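Local coordinates for putative sarcosine dimethylglycine methyltransferase (Galdieria sulphuraria, PDB 2O57), which probably transfers methyl groups from S-adenosylmethionine to sarcosine or dimethylglycine, at residues Thr77-Arg82 / Arg180-Ile185; Ser243-Glu248 / Ala266-Gly271. All coordinates share one frame; numbering follows the deposited sequence.

Interaction 1 of 2, residues Thr77-Arg82 / Arg180-Ile185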
loop_
_atom_site.group_PDB
_atom_site.type_symbol
_atom_site.label_atom_id
_atom_site.label_comp_id
_atom_site.label_asym_id
_atom_site.label_seq_id
_atom_site.Cartn_x
_atom_site.Cartn_y
_atom_site.Cartn_z
ATOM N N THR A 77 -8.321 -2.262 -11.178
ATOM C CA THR A 77 -9.086 -1.105 -11.712
ATOM C C THR A 77 -9.766 -1.382 -13.063
ATOM O O THR A 77 -10.494 -0.518 -13.562
ATOM C CB THR A 77 -8.211 0.202 -11.839
ATOM O OG1 THR A 77 -7.323 0.094 -12.965
ATOM C CG2 THR A 77 -7.430 0.494 -10.516
ATOM N N GLY A 78 -9.535 -2.563 -13.649
ATOM C CA GLY A 78 -10.128 -2.906 -14.943
ATOM C C GLY A 78 -9.398 -2.468 -16.203
ATOM O O GLY A 78 -9.797 -2.868 -17.291
ATOM N N VAL A 79 -8.305 -1.711 -16.074
ATOM C CA VAL A 79 -7.662 -1.100 -17.261
ATOM C C VAL A 79 -6.769 -2.049 -18.052
ATOM O O VAL A 79 -6.455 -1.760 -19.228
ATOM C CB VAL A 79 -6.842 0.192 -16.960
ATOM C CG1 VAL A 79 -7.772 1.356 -16.494
ATOM C CG2 VAL A 79 -5.688 -0.075 -15.967
ATOM N N LEU A 80 -6.393 -3.184 -17.469
ATOM C CA LEU A 80 -5.401 -4.063 -18.120
ATOM C C LEU A 80 -6.040 -5.146 -19.031
ATOM O O LEU A 80 -5.744 -6.343 -18.964
ATOM C CB LEU A 80 -4.363 -4.606 -17.107
ATOM C CG LEU A 80 -3.519 -3.581 -16.295
ATOM C CD1 LEU A 80 -2.559 -4.292 -15.294
ATOM C CD2 LEU A 80 -2.729 -2.717 -17.232
ATOM N N GLN A 81 -6.947 -4.692 -19.884
ATOM C CA GLN A 81 -7.603 -5.552 -20.864
ATOM C C GLN A 81 -6.610 -5.850 -21.989
ATOM O O GLN A 81 -5.669 -5.079 -22.211
ATOM C CB GLN A 81 -8.863 -4.849 -21.405
ATOM C CG GLN A 81 -9.854 -4.399 -20.317
ATOM C CD GLN A 81 -10.483 -5.579 -19.574
ATOM O OE1 GLN A 81 -10.780 -6.621 -20.178
ATOM N NE2 GLN A 81 -10.712 -5.418 -18.265
ATOM N N ARG A 82 -6.804 -6.968 -22.692
ATOM C CA ARG A 82 -6.044 -7.251 -23.900
ATOM C C ARG A 82 -6.182 -6.073 -24.850
ATOM O O ARG A 82 -7.273 -5.525 -25.010
ATOM C CB ARG A 82 -6.576 -8.503 -24.612
ATOM C CG ARG A 82 -6.574 -9.750 -23.746
ATOM C CD ARG A 82 -6.563 -11.028 -24.599
ATOM N NE ARG A 82 -5.229 -11.287 -25.145
ATOM C CZ ARG A 82 -4.164 -11.631 -24.411
ATOM N NH1 ARG A 82 -4.256 -11.750 -23.084
ATOM N NH2 ARG A 82 -2.994 -11.846 -25.004
ATOM N N ARG A 180 -11.121 8.498 -17.468
ATOM C CA ARG A 180 -11.203 7.283 -16.638
ATOM C C ARG A 180 -9.996 6.355 -16.796
ATOM O O ARG A 180 -9.979 5.289 -16.226
ATOM C CB ARG A 180 -12.528 6.537 -16.800
ATOM C CG ARG A 180 -13.775 7.415 -16.525
ATOM C CD ARG A 180 -15.054 6.563 -16.294
ATOM N NE ARG A 180 -14.917 5.671 -15.122
ATOM C CZ ARG A 180 -14.942 6.059 -13.838
ATOM N NH1 ARG A 180 -15.058 7.346 -13.489
ATOM N NH2 ARG A 180 -14.817 5.149 -12.879
ATOM N N GLY A 181 -8.989 6.795 -17.549
ATOM C CA GLY A 181 -7.675 6.148 -17.531
ATOM C C GLY A 181 -7.038 6.138 -16.157
ATOM O O GLY A 181 -7.338 6.991 -15.319
ATOM N N VAL A 182 -6.149 5.173 -15.910
ATOM C CA VAL A 182 -5.630 4.979 -14.565
ATOM C C VAL A 182 -4.102 5.092 -14.606
ATOM O O VAL A 182 -3.466 4.570 -15.530
ATOM C CB VAL A 182 -6.099 3.609 -13.956
ATOM C CG1 VAL A 182 -5.414 3.313 -12.592
ATOM C CG2 VAL A 182 -7.619 3.626 -13.715
HETATM N N MSE A 183 -3.521 5.773 -13.621
HETATM C CA MSE A 183 -2.067 5.824 -13.548
HETATM C C MSE A 183 -1.567 5.152 -12.287
HETATM O O MSE A 183 -2.026 5.484 -11.183
HETATM C CB MSE A 183 -1.575 7.268 -13.568
HETATM C CG MSE A 183 -0.063 7.359 -13.305
HETATM SE SE MSE A 183 0.797 8.998 -13.908
HETATM C CE MSE A 183 0.147 10.190 -12.622
ATOM N N ALA A 184 -0.586 4.269 -12.434
ATOM C CA ALA A 184 0.065 3.644 -11.280
ATOM C C ALA A 184 1.526 4.096 -11.226
ATOM O O ALA A 184 2.276 3.922 -12.199
ATOM C CB ALA A 184 -0.036 2.101 -11.348
ATOM N N ILE A 185 1.934 4.683 -10.096
ATOM C CA ILE A 185 3.320 5.155 -9.933
ATOM C C ILE A 185 3.927 4.653 -8.652
ATOM O O ILE A 185 3.199 4.320 -7.678
ATOM C CB ILE A 185 3.473 6.705 -9.971
ATOM C CG1 ILE A 185 2.828 7.383 -8.730
ATOM C CG2 ILE A 185 2.901 7.252 -11.261
ATOM C CD1 ILE A 185 3.216 8.873 -8.601
#

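Interaction 2 of 2, residues Ser243-Glu248 / Ala266-Gly271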
loop_
_atom_site.group_PDB
_atom_site.type_symbol
_atom_site.label_atom_id
_atom_site.label_comp_id
_atom_site.label_asym_id
_atom_site.label_seq_id
_atom_site.Cartn_x
_atom_site.Cartn_y
_atom_site.Cartn_z
ATOM N N SER A 243 19.818 -1.002 1.420
ATOM C CA SER A 243 20.791 -1.839 2.153
ATOM C C SER A 243 21.282 -3.030 1.291
ATOM O O SER A 243 22.500 -3.318 1.224
ATOM C CB SER A 243 20.163 -2.372 3.472
ATOM O OG SER A 243 19.847 -1.286 4.324
ATOM N N LYS A 244 20.348 -3.731 0.631
ATOM C CA LYS A 244 20.737 -4.845 -0.247
ATOM C C LYS A 244 21.545 -4.372 -1.472
ATOM O O LYS A 244 22.524 -5.022 -1.877
ATOM C CB LYS A 244 19.496 -5.597 -0.735
ATOM C CG LYS A 244 18.652 -6.241 0.403
ATOM C CD LYS A 244 19.286 -7.476 0.933
ATOM C CE LYS A 244 19.231 -8.579 -0.093
ATOM N NZ LYS A 244 19.841 -9.821 0.407
ATOM N N VAL A 245 21.143 -3.257 -2.066
ATOM C CA VAL A 245 21.917 -2.729 -3.195
ATOM C C VAL A 245 23.344 -2.352 -2.751
ATOM O O VAL A 245 24.342 -2.651 -3.477
ATOM C CB VAL A 245 21.211 -1.538 -3.867
ATOM C CG1 VAL A 245 22.149 -0.933 -4.920
ATOM C CG2 VAL A 245 19.892 -1.996 -4.542
ATOM N N LYS A 246 23.475 -1.740 -1.570
ATOM C CA LYS A 246 24.804 -1.410 -1.053
ATOM C C LYS A 246 25.660 -2.649 -0.835
ATOM O O LYS A 246 26.869 -2.624 -1.110
ATOM C CB LYS A 246 24.718 -0.584 0.238
ATOM C CG LYS A 246 26.079 -0.015 0.682
ATOM C CD LYS A 246 25.957 0.969 1.889
ATOM C CE LYS A 246 25.597 0.198 3.106
ATOM N NZ LYS A 246 26.851 -0.466 3.651
ATOM N N ALA A 247 25.046 -3.716 -0.313
ATOM C CA ALA A 247 25.753 -4.981 -0.105
ATOM C C ALA A 247 26.245 -5.540 -1.455
ATOM O O ALA A 247 27.362 -6.016 -1.558
ATOM C CB ALA A 247 24.808 -6.005 0.599
ATOM N N GLU A 248 25.386 -5.514 -2.469
ATOM C CA GLU A 248 25.780 -5.973 -3.817
ATOM C C GLU A 248 26.895 -5.121 -4.441
ATOM O O GLU A 248 27.813 -5.658 -5.090
ATOM C CB GLU A 248 24.565 -6.024 -4.769
ATOM C CG GLU A 248 24.893 -6.771 -6.076
ATOM C CD GLU A 248 25.057 -8.287 -5.880
ATOM O OE1 GLU A 248 24.685 -8.845 -4.812
ATOM O OE2 GLU A 248 25.602 -8.927 -6.788
ATOM N N ALA A 266 32.578 4.880 -4.199
ATOM C CA ALA A 266 32.538 5.545 -2.904
ATOM C C ALA A 266 31.368 6.537 -2.868
ATOM O O ALA A 266 30.622 6.525 -1.901
ATOM C CB ALA A 266 33.899 6.199 -2.570
ATOM N N ASN A 267 31.165 7.326 -3.938
ATOM C CA ASN A 267 30.049 8.283 -4.052
ATOM C C ASN A 267 28.686 7.589 -4.062
ATOM O O ASN A 267 27.735 8.074 -3.425
ATOM C CB ASN A 267 30.119 9.130 -5.345
ATOM C CG ASN A 267 31.291 10.126 -5.353
ATOM O OD1 ASN A 267 31.722 10.590 -4.308
ATOM N ND2 ASN A 267 31.786 10.467 -6.551
HETATM N N MSE A 268 28.582 6.494 -4.816
HETATM C CA MSE A 268 27.318 5.708 -4.828
HETATM C C MSE A 268 26.975 5.176 -3.431
HETATM O O MSE A 268 25.843 5.302 -2.983
HETATM C CB MSE A 268 27.376 4.551 -5.814
HETATM C CG MSE A 268 25.944 3.921 -6.002
HETATM SE SE MSE A 268 25.914 2.587 -7.371
HETATM C CE MSE A 268 24.198 1.820 -6.896
ATOM N N LYS A 269 27.939 4.526 -2.787
ATOM C CA LYS A 269 27.793 3.994 -1.423
ATOM C C LYS A 269 27.333 5.088 -0.434
ATOM O O LYS A 269 26.411 4.868 0.387
ATOM C CB LYS A 269 29.139 3.350 -1.022
ATOM C CG LYS A 269 29.219 2.579 0.283
ATOM C CD LYS A 269 30.661 2.000 0.517
ATOM C CE LYS A 269 31.198 1.276 -0.731
ATOM N NZ LYS A 269 32.659 0.844 -0.642
ATOM N N ARG A 270 27.942 6.272 -0.510
ATOM C CA ARG A 270 27.489 7.375 0.349
ATOM C C ARG A 270 26.027 7.720 0.106
ATOM O O ARG A 270 25.281 7.882 1.069
ATOM C CB ARG A 270 28.360 8.615 0.207
ATOM C CG ARG A 270 29.702 8.448 0.883
ATOM C CD ARG A 270 30.478 9.730 0.845
ATOM N NE ARG A 270 31.057 9.971 -0.478
ATOM C CZ ARG A 270 32.293 9.621 -0.824
ATOM N NH1 ARG A 270 33.093 9.002 0.059
ATOM N NH2 ARG A 270 32.726 9.891 -2.051
ATOM N N GLY A 271 25.631 7.862 -1.164
ATOM C CA GLY A 271 24.228 8.110 -1.518
ATOM C C GLY A 271 23.285 7.031 -1.010
ATOM O O GLY A 271 22.207 7.323 -0.469
#

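Interaction 1 of 2, residues Thr77-Arg82 / Arg180-Ile185
Val182 overlaps both Thr77 and Val79, CG2 reaching both and CG1 the threonine alone, and every contact between 77-82 and 180-185 runs through this one strand residue. Val182 CG2 does most of the touching, meeting Val79 CG1 at 3.6 Å and, at the same distance of 3.6 Å, Thr77 OG1. On the other branch, Val182 CG1 lies 3.8 Å from Thr77 OG1, with Thr77 CG2 slightly farther. The torsion of Val182 explains the split: CG1 stands anti to the backbone N (chi1 173°), which leaves CG2 beside that N and facing the valine of the loop. Thr77 and Val182 meet tip to tip, whereas Val79 comes in obliquely and presents CG1, which also lies 3.8 Å from Val182 CB. No hydrogen bond crosses the contact. Thr77 OG1 instead bonds back to the carbonyl of Leu74 in helix 59-76, so the hydroxyl can lie against methyl groups with its polar need met.

In the Rossmann-like methyltransferase fold a helix packs on the sheet and a short loop returns the chain to the next strand. Here helix 59-76 ends, Gly78 leaves helical geometry with positive phi, and the loop meets strand 181-190 near its start, at Val182, before strand 85-89 begins. Strand 181-190 lies between strands 151-157 and 284-293, and its Val182 backbone is hydrogen-bonded to Asp152 and Ile154. Leu74 touches both valines from the helix, while Phe153 also lies against Val79.

Farther along the loop, Gln81 folds its amide back on the backbone: NE2 donates to Gly78 O at 2.9 Å, nearly straight at 168°. The acceptor lies in the plane of the glutamine amide, but the nitrogen is tilted 29° from the carbonyl plane of Gly78.

Interaction 2 of 2, residues Ser243-Glu248 / Ala266-Gly271
Lys246 and Lys269 both carry CG anti to the backbone N (chi1 -170° and -173°), a setting that brings their aliphatic stems across one another between helices 235-251 and 262-280. The stems cross at about a right angle, and the touching is done by methylenes: Lys246 CD is 4.0 Å from Lys269 CG, and Lys246 CG is 4.1 Å from that same Lys269 CG. Beyond them the Lys246 chain bends at chi3 and chi4, that of Lys269 at chi3, and the ammonium groups lie well apart. The backbones are nearest at this pair, with Lys246 CA 6.2 Å from Lys269 CA.

One residue earlier on each helix, Val245 meets selenomethionine Met268. The long side chain of Met268 is extended beyond CG and delivers its terminal methyl, so that Met268 CE lies 4.0 Å from Val245 CG1, again with the side chains roughly perpendicular. Val245 is buried, and helix 27-40 flanks this pair, with Tyr36 against Val245 and Phe35 against Met268.

The side chain of Arg270 leaves the backbone away from 243-248. Its NH2 donates to Asn267 OD1 at 2.6 Å, bent at 147°, with the acceptor at the guanidinium edge; Asn267 OD1 also takes a weak hydrogen bond from nearby Arg205.

No hydrogen bond or salt bridge joins the two segments, and they bury only 133 Å² between them. This is plain apolar helix-helix packing between two long helices separated by the short helix 253-256, in the helical part that follows strand 226-233 and precedes strand 284-293 of the methyltransferase sheet.

Overall arrangement
From the N terminus, the chain runs through helix 59-76 into the loop at 77-82, then builds strands 85-89, 107-112, 134-138 and 151-157 before strand 181-190 returns beside that loop. Interaction 1 thus closes a span of 97 intervening residues and ties the helix-to-strand turn to the start of interior strand 181-190. Interaction 2 opens only after strand 226-233 and closes a much shorter excursion of 17 residues, joining helix 235-251 to helix 262-280. The two are in series, neither nested nor crossing. The centres of interactions 1 and 2 are about 35 Å apart, on opposite sides of the chain's centre. The nearest atoms of the two interactions are about 18 Å apart.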